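Local coordinates for protein cytosol aminopeptidase (Coxiella burnetii, PDB 3IJ3) that probably removes amino acids from the N-termini of peptides as a manganese-dependent metalloaminopeptidase of the M17 (leucyl aminopeptidase) family, at residues Tyr138-Tyr143 and Ile173-Asn178; Val318-Arg323 and Leu339-Ala344; Glu327-Asp332 and Asp416-Ser421. All coordinates share one frame; numbering follows the deposited sequence. Where two conformers were deposited one is given.

Contact 1: Tyr138-Tyr143 and Ile173-Asn178; sequences YQFNAY and IRDLIN
Two aromatic rings of the loop 138-143 lean on one side of the last turns of helix 157-178, and each ring has an aliphatic carbon of the helix squarely over one face. Above the Tyr138 ring this is Arg174 CD, a CH-pi contact of 3.9 Å to the ring centroid; above Phe140 it is Asn178 CB, 3.6 Å from that centroid and almost exactly on the ring normal. Arginine suits the first place because its long chain, extended from CG to NE, runs along the ring in the direction opposite to the tyrosine side chain and carries its guanidinium beyond it. There NH1 bonds to the carbonyl of Leu135 and NH2 makes a salt bridge with Glu466, while the guanidinium edge faces Tyr138 CB.

The hydrogen bonds gather at the phenol. With CG anti to its backbone nitrogen (chi1 180°), Tyr138 reaches the helix, and Tyr138 OH gives its proton to Asp175 OD1 over 2.6 Å, meeting the carboxylate on its anti side. Tyr138 OH in turn accepts from Asn178 ND2 at 3.1 Å, nearly in the plane of that amide, whose OD1 takes the backbone N-H of Gly465. Asp175 OD1 also lies at the edge of the Phe140 ring, 3.6 Å from Phe140 CD1, and a water bridges it to the carbonyl oxygen of Gln139.

Tyr138 OH is thus both donor and acceptor, gripped by residues one helical turn apart, which fixes its position along the helix. Asp175 OD1 for its part receives the Tyr138 proton and one from the water, and these, with the electropositive ring edge of Phe140, would probably favour the charged form of the carboxylate.

Contact 2: Val318-Arg323 and Leu339-Ala344; sequences VQTRAR and LADALA
The flat group at the centre is the carboxylate of Asp341, approached from above its plane by the backbone N-H of Arg321. The bond from Arg321 N to Asp341 OD1 is 2.8 Å long and virtually straight at the hydrogen (178°), although the nitrogen stands 37° out of the carboxylate plane. A water gives OD1 a second proton and accepts one from Ala322 N at 3.1 Å, thereby tying two successive amides of the loop to one oxygen. The other oxygen, OD2, takes the backbone N-H of Ala218. A short acidic side chain suits this buried place, since it can serve amides on two neighbouring segments, and these N-H groups would help to stabilise its charge.

Arg321 meets the carboxylate with its backbone and CB, while its charged end bypasses Asp341. CG anti to the backbone nitrogen (chi1 -178°) starts an extended chain that leaves Arg321 NE 6.8 Å from Asp341 OD1. The guanidinium binds the same helix just beyond Ala344, through a salt bridge from NE to Glu345; NH1 forms another with Glu215, and Phe216 adds a cation-pi contact.

Beside this polar cluster, Ala322 CB touches Ala344 CB at 3.9 Å, and Arg321 CB lies against the same methyl. Alanine at 344 allows the loop to come close, with only 5.5 Å separating Ala322 CA from Ala344 CA.

The bond from Arg323 N to Thr320 O closes a type I beta turn, which is part of the hairpin connection between the antiparallel strands 317-319 and 325-327; the arrangement is a beta hairpin docked through its turn onto helix 335-347 of the catalytic domain.

Contact 3: Glu327-Asp332 and Asp416-Ser421; sequences EITNTD and DLTNSS. With SO4 (sulfate ion), chain F.
Asn419 uses both ends of its amide to hold the backbone of 327-332. Asn419 OD1 accepts from Thr329 N at 2.9 Å, the donor tilted 19° from the carbonyl plane, and more weakly from Asn330 N. Asn419 ND2 gives a proton to Asn330 O, also at 2.9 Å and nearly in the amide plane, and another to the carbonyl of Ala333. An asparagine fits because donor and acceptor stand side by side on one short flat group; chi1 of 70° sets that group between its own backbone nitrogen and carbonyl carbon, turned toward the loop.

Before this point the two chains run parallel as neighbouring strands. Glu327 N donates to Leu417 O over 2.9 Å, in the carbonyl plane, and Glu327 O receives Asn419 N at 3.1 Å along a more bent path, with Thr418 CA making a CH contact to the same oxygen. This parallel bridge Glu327-Thr418 makes strand 417-418 the outer strand of a three-stranded sheet, beside strand 325-327; where the regular pairing stops, the Asn419 side chain takes over the bonding. Glu327 and Thr418 point the same way from the sheet, and Glu327 OE1 is satisfied by Ser412.

Thr329 OG1 and Ser420 OG share a hydrogen bond of 2.6 Å, for which either hydroxyl may be the donor. Thr329 CG2 packs on Thr418 CG2 at 3.6 Å, while Thr418 OG1 donates to Ser420 O. Asn330 OD1 accepts from Asp332 N, forming an Asx turn that bends the chain ahead of helix 335-347. At the far end a sulfate, probably from the crystallisation liquor, is bound by the backbone N of Ser421, by Ser421 OG, 2.8 Å from sulfate O4, and by Arg336.

In the fold
Contact 1 comes first along the chain and closes before the others open; its centre is about 32 Å from that of contact 2 and about 34 Å from that of contact 3. It sets a loop of the N-terminal domain of the family against helix 157-178, whose end reaches into the catalytic domain. Contacts 2 and 3 lie wholly in the catalytic domain, their centres about 14 Å apart and their segments alternating in sequence. They share the three-stranded sheet 317-319, 325-327, 417-418, and Val318 CG2 touches Ile328 CG1 at 3.7 Å. Segments 327-332 and 339-344 flank Glu334, a ligand of the bound lithium, so these two contacts join the small sheet to the chain around the metal site.

Contact 1: Tyr138-Tyr143 and Ile173-Asn178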
loop_
_atom_site.group_PDB
_atom_site.type_symbol
_atom_site.label_atom_id
_atom_site.label_comp_id
_atom_site.label_asym_id
_atom_site.label_seq_id
_atom_site.Cartn_x
_atom_site.Cartn_y
_atom_site.Cartn_z
ATOM N N TYR A 138 7.091 16.979 -35.780
ATOM C CA TYR A 138 8.099 16.204 -35.082
ATOM C C TYR A 138 7.752 14.725 -34.888
ATOM O O TYR A 138 6.644 14.377 -34.447
ATOM C CB TYR A 138 8.344 16.836 -33.695
ATOM C CG TYR A 138 9.379 16.118 -32.854
ATOM C CD1 TYR A 138 10.729 16.427 -32.950
ATOM C CD2 TYR A 138 8.999 15.141 -31.940
ATOM C CE1 TYR A 138 11.681 15.758 -32.190
ATOM C CE2 TYR A 138 9.925 14.477 -31.164
ATOM C CZ TYR A 138 11.278 14.778 -31.284
ATOM O OH TYR A 138 12.189 14.097 -30.493
ATOM N N GLN A 139 8.733 13.881 -35.207
ATOM C CA GLN A 139 8.649 12.445 -35.019
ATOM C C GLN A 139 9.998 11.944 -34.497
ATOM O O GLN A 139 11.042 12.201 -35.109
ATOM C CB GLN A 139 8.305 11.761 -36.346
ATOM C CG GLN A 139 6.915 12.081 -36.833
ATOM C CD GLN A 139 6.526 11.242 -38.050
ATOM O OE1 GLN A 139 7.091 11.385 -39.113
ATOM N NE2 GLN A 139 5.544 10.378 -37.878
ATOM N N PHE A 140 10.006 11.304 -33.339
ATOM C CA PHE A 140 11.257 10.744 -32.792
ATOM C C PHE A 140 11.413 9.365 -33.467
ATOM O O PHE A 140 10.667 8.442 -33.151
ATOM C CB PHE A 140 11.157 10.638 -31.295
ATOM C CG PHE A 140 12.422 10.189 -30.644
ATOM C CD1 PHE A 140 13.569 10.977 -30.715
ATOM C CD2 PHE A 140 12.461 9.005 -29.922
ATOM C CE1 PHE A 140 14.749 10.583 -30.115
ATOM C CE2 PHE A 140 13.634 8.599 -29.295
ATOM C CZ PHE A 140 14.787 9.381 -29.399
ATOM N N ASN A 141 12.391 9.231 -34.361
ATOM C CA ASN A 141 12.556 7.988 -35.148
ATOM C C ASN A 141 13.870 7.232 -34.983
ATOM O O ASN A 141 14.246 6.419 -35.844
ATOM C CB ASN A 141 12.351 8.312 -36.627
ATOM C CG ASN A 141 13.385 9.292 -37.161
ATOM O OD1 ASN A 141 14.180 9.851 -36.402
ATOM N ND2 ASN A 141 13.378 9.502 -38.479
ATOM N N ALA A 142 14.558 7.465 -33.877
ATOM C CA ALA A 142 15.820 6.792 -33.622
ATOM C C ALA A 142 15.690 5.279 -33.375
ATOM O O ALA A 142 16.661 4.551 -33.545
ATOM C CB ALA A 142 16.544 7.452 -32.460
ATOM N N TYR A 143 14.504 4.815 -32.987
ATOM C CA TYR A 143 14.307 3.404 -32.649
ATOM C C TYR A 143 13.238 2.685 -33.444
ATOM O O TYR A 143 13.044 1.491 -33.248
ATOM C CB TYR A 143 14.033 3.264 -31.140
ATOM C CG TYR A 143 15.160 3.812 -30.335
ATOM C CD1 TYR A 143 16.231 3.006 -29.978
ATOM C CD2 TYR A 143 15.209 5.152 -30.013
ATOM C CE1 TYR A 143 17.297 3.516 -29.268
ATOM C CE2 TYR A 143 16.264 5.660 -29.304
ATOM C CZ TYR A 143 17.307 4.841 -28.957
ATOM O OH TYR A 143 18.368 5.333 -28.254
ATOM N N ILE A 173 15.943 19.575 -27.730
ATOM C CA ILE A 173 15.431 19.323 -26.375
ATOM C C ILE A 173 14.567 18.068 -26.354
ATOM O O ILE A 173 14.744 17.189 -25.494
ATOM C CB ILE A 173 14.652 20.549 -25.843
ATOM C CG1 ILE A 173 15.618 21.707 -25.610
ATOM C CG2 ILE A 173 13.914 20.235 -24.529
ATOM C CD1 ILE A 173 14.957 23.040 -25.312
ATOM N N ARG A 174 13.638 17.982 -27.307
ATOM C CA ARG A 174 12.768 16.815 -27.411
ATOM C C ARG A 174 13.572 15.553 -27.626
ATOM O O ARG A 174 13.305 14.545 -26.980
ATOM C CB ARG A 174 11.744 16.998 -28.527
ATOM C CG ARG A 174 10.653 18.015 -28.204
ATOM C CD ARG A 174 9.782 18.233 -29.423
ATOM N NE ARG A 174 8.609 19.058 -29.140
ATOM C CZ ARG A 174 7.638 19.295 -30.021
ATOM N NH1 ARG A 174 7.730 18.829 -31.258
ATOM N NH2 ARG A 174 6.591 20.043 -29.680
ATOM N N ASP A 175 14.564 15.607 -28.522
ATOM C CA ASP A 175 15.408 14.440 -28.825
ATOM C C ASP A 175 16.193 13.962 -27.601
ATOM O O ASP A 175 16.220 12.757 -27.313
ATOM C CB ASP A 175 16.407 14.718 -29.980
ATOM C CG ASP A 175 15.757 14.755 -31.375
ATOM O OD1 ASP A 175 14.602 14.325 -31.557
ATOM O OD2 ASP A 175 16.461 15.193 -32.324
ATOM N N LEU A 176 16.820 14.892 -26.871
ATOM C CA LEU A 176 17.605 14.516 -25.706
ATOM C C LEU A 176 16.721 13.859 -24.639
ATOM O O LEU A 176 17.082 12.845 -24.060
ATOM C CB LEU A 176 18.337 15.734 -25.131
ATOM C CG LEU A 176 19.439 16.308 -26.031
ATOM C CD1 LEU A 176 19.985 17.655 -25.431
ATOM C CD2 LEU A 176 20.578 15.298 -26.239
ATOM N N ILE A 177 15.562 14.454 -24.370
ATOM C CA ILE A 177 14.633 13.899 -23.371
ATOM C C ILE A 177 14.097 12.536 -23.820
ATOM O O ILE A 177 14.067 11.583 -23.033
ATOM C CB ILE A 177 13.487 14.881 -23.068
ATOM C CG1 ILE A 177 14.043 16.109 -22.352
ATOM C CG2 ILE A 177 12.371 14.208 -22.180
ATOM C CD1 ILE A 177 13.078 17.280 -22.295
ATOM N N ASN A 178 13.700 12.448 -25.082
ATOM C CA ASN A 178 13.176 11.187 -25.626
ATOM C C ASN A 178 14.182 10.027 -25.694
ATOM O O ASN A 178 13.786 8.855 -25.712
ATOM C CB ASN A 178 12.577 11.415 -27.018
ATOM C CG ASN A 178 11.221 12.095 -26.986
ATOM O OD1 ASN A 178 10.448 11.905 -26.045
ATOM N ND2 ASN A 178 10.877 12.782 -28.065
HETATM O O HOH W 1 13.852 13.223 -33.911
#

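Contact 2: Val318-Arg323 and Leu339-Ala344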
loop_
_atom_site.group_PDB
_atom_site.type_symbol
_atom_site.label_atom_id
_atom_site.label_comp_id
_atom_site.label_asym_id
_atom_site.label_seq_id
_atom_site.Cartn_x
_atom_site.Cartn_y
_atom_site.Cartn_z
ATOM N N VAL A 318 26.684 14.436 3.135
ATOM C CA VAL A 318 27.398 14.742 1.914
ATOM C C VAL A 318 28.017 16.115 2.047
ATOM O O VAL A 318 27.358 17.049 2.496
ATOM C CB VAL A 318 26.409 14.723 0.734
ATOM C CG1 VAL A 318 27.053 15.212 -0.548
ATOM C CG2 VAL A 318 25.793 13.287 0.578
ATOM N N GLN A 319 29.309 16.208 1.720
ATOM C CA GLN A 319 30.026 17.466 1.733
ATOM C C GLN A 319 29.648 18.205 0.454
ATOM O O GLN A 319 29.203 17.589 -0.509
ATOM C CB GLN A 319 31.537 17.231 1.768
ATOM C CG GLN A 319 32.032 16.409 2.981
ATOM C CD GLN A 319 31.933 17.168 4.303
ATOM O OE1 GLN A 319 32.148 18.371 4.345
ATOM N NE2 GLN A 319 31.633 16.450 5.394
ATOM N N THR A 320 29.804 19.521 0.450
ATOM C CA THR A 320 29.477 20.316 -0.739
ATOM C C THR A 320 30.612 21.272 -1.107
ATOM O O THR A 320 31.465 21.590 -0.299
ATOM C CB THR A 320 28.206 21.186 -0.529
ATOM O OG1 THR A 320 28.435 22.103 0.541
ATOM C CG2 THR A 320 26.954 20.343 -0.231
ATOM N N ARG A 321 30.592 21.740 -2.344
ATOM C CA ARG A 321 31.569 22.701 -2.804
ATOM C C ARG A 321 31.483 24.004 -1.991
ATOM O O ARG A 321 32.487 24.676 -1.800
ATOM C CB ARG A 321 31.372 22.971 -4.286
ATOM C CG ARG A 321 32.393 23.944 -4.880
ATOM C CD ARG A 321 32.403 23.844 -6.357
ATOM N NE ARG A 321 33.413 24.687 -6.997
ATOM C CZ ARG A 321 34.709 24.400 -7.058
ATOM N NH1 ARG A 321 35.197 23.343 -6.445
ATOM N NH2 ARG A 321 35.544 25.218 -7.702
ATOM N N ALA A 322 30.288 24.329 -1.492
ATOM C CA ALA A 322 30.074 25.517 -0.664
ATOM C C ALA A 322 30.553 25.341 0.786
ATOM O O ALA A 322 30.504 26.289 1.576
ATOM C CB ALA A 322 28.591 25.855 -0.655
ATOM N N ARG A 323 31.001 24.128 1.105
ATOM C CA ARG A 323 31.480 23.746 2.439
ATOM C C ARG A 323 30.347 23.681 3.488
ATOM O O ARG A 323 30.584 23.925 4.684
ATOM C CB ARG A 323 32.646 24.626 2.905
ATOM C CG ARG A 323 33.896 24.593 2.000
ATOM C CD ARG A 323 34.860 25.735 2.394
ATOM N NE ARG A 323 36.068 25.841 1.570
ATOM C CZ ARG A 323 37.291 25.487 1.968
ATOM N NH1 ARG A 323 38.324 25.630 1.149
ATOM N NH2 ARG A 323 37.491 25.008 3.192
ATOM N N LEU A 339 22.593 20.013 -7.981
ATOM C CA LEU A 339 22.473 21.434 -8.367
ATOM C C LEU A 339 23.188 22.355 -7.378
ATOM O O LEU A 339 23.721 23.382 -7.773
ATOM C CB LEU A 339 21.009 21.853 -8.499
ATOM C CG LEU A 339 20.302 21.325 -9.738
ATOM C CD1 LEU A 339 18.796 21.631 -9.662
ATOM C CD2 LEU A 339 20.923 21.899 -11.013
ATOM N N ALA A 340 23.181 21.997 -6.095
ATOM C CA ALA A 340 23.847 22.809 -5.056
ATOM C C ALA A 340 25.315 23.064 -5.373
ATOM O O ALA A 340 25.814 24.176 -5.170
ATOM C CB ALA A 340 23.710 22.146 -3.663
ATOM N N ASP A 341 26.012 22.040 -5.860
ATOM C CA ASP A 341 27.408 22.204 -6.246
ATOM C C ASP A 341 27.573 23.070 -7.490
ATOM O O ASP A 341 28.503 23.869 -7.565
ATOM C CB ASP A 341 28.082 20.856 -6.470
ATOM C CG ASP A 341 28.674 20.272 -5.196
ATOM O OD1 ASP A 341 28.580 20.910 -4.125
ATOM O OD2 ASP A 341 29.303 19.193 -5.299
ATOM N N ALA A 342 26.689 22.906 -8.470
ATOM C CA ALA A 342 26.772 23.711 -9.693
ATOM C C ALA A 342 26.497 25.162 -9.336
ATOM O O ALA A 342 27.157 26.063 -9.835
ATOM C CB ALA A 342 25.772 23.199 -10.769
ATOM N N LEU A 343 25.502 25.394 -8.481
ATOM C CA LEU A 343 25.179 26.759 -8.043
ATOM C C LEU A 343 26.305 27.418 -7.245
ATOM O O LEU A 343 26.595 28.614 -7.443
ATOM C CB LEU A 343 23.846 26.812 -7.264
ATOM C CG LEU A 343 22.567 26.567 -8.032
ATOM C CD1 LEU A 343 21.396 26.368 -7.045
ATOM C CD2 LEU A 343 22.256 27.673 -9.060
ATOM N N ALA A 344 26.940 26.658 -6.352
ATOM C CA ALA A 344 28.064 27.143 -5.556
ATOM C C ALA A 344 29.187 27.593 -6.492
ATOM O O ALA A 344 29.874 28.595 -6.235
ATOM C CB ALA A 344 28.566 26.044 -4.580
HETATM O O HOH W 2 27.790 23.351 -3.020
#

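Contact 3: Glu327-Asp332 and Asp416-Ser421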
loop_
_atom_site.group_PDB
_atom_site.type_symbol
_atom_site.label_atom_id
_atom_site.label_comp_id
_atom_site.label_asym_id
_atom_site.label_seq_id
_atom_site.Cartn_x
_atom_site.Cartn_y
_atom_site.Cartn_z
ATOM N N GLU A 327 22.584 16.436 5.218
ATOM C CA GLU A 327 22.163 15.139 5.696
ATOM C C GLU A 327 21.124 14.637 4.703
ATOM O O GLU A 327 20.084 15.289 4.484
ATOM C CB GLU A 327 21.564 15.207 7.089
ATOM C CG GLU A 327 21.148 13.792 7.590
ATOM C CD GLU A 327 20.521 13.778 8.967
ATOM O OE1 GLU A 327 20.029 14.842 9.431
ATOM O OE2 GLU A 327 20.514 12.676 9.594
ATOM N N ILE A 328 21.362 13.466 4.139
ATOM C CA ILE A 328 20.437 12.888 3.177
ATOM C C ILE A 328 19.287 12.196 3.899
ATOM O O ILE A 328 19.466 11.171 4.592
ATOM C CB ILE A 328 21.131 11.868 2.249
ATOM C CG1 ILE A 328 22.323 12.517 1.524
ATOM C CG2 ILE A 328 20.102 11.254 1.234
ATOM C CD1 ILE A 328 21.955 13.806 0.720
ATOM N N THR A 329 18.104 12.768 3.757
ATOM C CA THR A 329 16.885 12.215 4.346
ATOM C C THR A 329 15.989 11.564 3.287
ATOM O O THR A 329 14.993 10.950 3.630
ATOM C CB THR A 329 16.100 13.271 5.150
ATOM O OG1 THR A 329 15.904 14.431 4.366
ATOM C CG2 THR A 329 16.888 13.671 6.402
ATOM N N ASN A 330 16.348 11.721 2.020
ATOM C CA ASN A 330 15.608 11.106 0.901
ATOM C C ASN A 330 16.585 11.006 -0.243
ATOM O O ASN A 330 16.989 12.034 -0.802
ATOM C CB ASN A 330 14.402 11.959 0.523
ATOM C CG ASN A 330 13.588 11.375 -0.622
ATOM O OD1 ASN A 330 13.898 10.300 -1.162
ATOM N ND2 ASN A 330 12.520 12.090 -0.996
ATOM N N THR A 331 16.978 9.789 -0.626
ATOM C CA THR A 331 17.948 9.658 -1.721
ATOM C C THR A 331 17.343 10.052 -3.081
ATOM O O THR A 331 18.068 10.280 -4.044
ATOM C CB THR A 331 18.497 8.211 -1.843
ATOM O OG1 THR A 331 17.425 7.326 -2.165
ATOM C CG2 THR A 331 19.179 7.767 -0.564
ATOM N N ASP A 332 16.015 10.157 -3.131
ATOM C CA ASP A 332 15.276 10.499 -4.350
ATOM C C ASP A 332 15.100 12.044 -4.471
ATOM O O ASP A 332 14.469 12.509 -5.406
ATOM C CB ASP A 332 13.953 9.759 -4.358
ATOM C CG ASP A 332 13.211 9.837 -5.705
ATOM O OD1 ASP A 332 13.829 10.088 -6.740
ATOM O OD2 ASP A 332 11.991 9.616 -5.705
ATOM N N ASP A 416 24.410 20.689 8.468
ATOM C CA ASP A 416 23.889 22.063 8.319
ATOM C C ASP A 416 22.407 22.096 7.902
ATOM O O ASP A 416 21.638 22.987 8.339
ATOM C CB ASP A 416 24.737 22.870 7.339
ATOM C CG ASP A 416 26.129 23.123 7.855
ATOM O OD1 ASP A 416 26.264 23.449 9.078
ATOM O OD2 ASP A 416 27.094 23.016 7.039
ATOM N N LEU A 417 22.008 21.141 7.064
ATOM C CA LEU A 417 20.611 21.012 6.657
ATOM C C LEU A 417 20.364 19.639 6.054
ATOM O O LEU A 417 21.285 18.915 5.771
ATOM C CB LEU A 417 20.193 22.066 5.645
ATOM C CG LEU A 417 20.771 22.011 4.249
ATOM C CD1 LEU A 417 19.991 23.010 3.311
ATOM C CD2 LEU A 417 22.283 22.302 4.252
ATOM N N THR A 418 19.103 19.293 5.920
ATOM C CA THR A 418 18.719 18.051 5.262
ATOM C C THR A 418 18.382 18.382 3.832
ATOM O O THR A 418 18.245 19.554 3.482
ATOM C CB THR A 418 17.483 17.405 5.899
ATOM O OG1 THR A 418 16.354 18.283 5.756
ATOM C CG2 THR A 418 17.703 17.082 7.383
ATOM N N ASN A 419 18.258 17.351 2.987
ATOM C CA ASN A 419 17.856 17.615 1.614
ATOM C C ASN A 419 16.359 17.488 1.389
ATOM O O ASN A 419 15.900 17.855 0.334
ATOM C CB ASN A 419 18.592 16.749 0.591
ATOM C CG ASN A 419 18.203 15.317 0.634
ATOM O OD1 ASN A 419 17.925 14.765 1.696
ATOM N ND2 ASN A 419 18.239 14.651 -0.556
ATOM N N SER A 420 15.590 17.005 2.350
ATOM C CA SER A 420 14.149 16.890 2.147
ATOM C C SER A 420 13.422 17.183 3.423
ATOM O O SER A 420 13.984 17.049 4.515
ATOM C CB SER A 420 13.728 15.497 1.662
ATOM O OG SER A 420 13.930 14.557 2.706
ATOM N N SER A 421 12.147 17.520 3.282
ATOM C CA SER A 421 11.344 17.904 4.441
ATOM C C SER A 421 10.720 16.771 5.208
ATOM O O SER A 421 10.686 15.600 4.794
ATOM C CB SER A 421 10.332 19.043 4.090
ATOM O OG SER A 421 9.491 18.769 2.983
HETATM S S SO4 F . 10.496 17.590 -0.555
HETATM O O1 SO4 F . 9.885 16.270 -0.718
HETATM O O2 SO4 F . 11.732 17.499 0.217
HETATM O O3 SO4 F . 10.757 18.249 -1.818
HETATM O O4 SO4 F . 9.536 18.418 0.183
#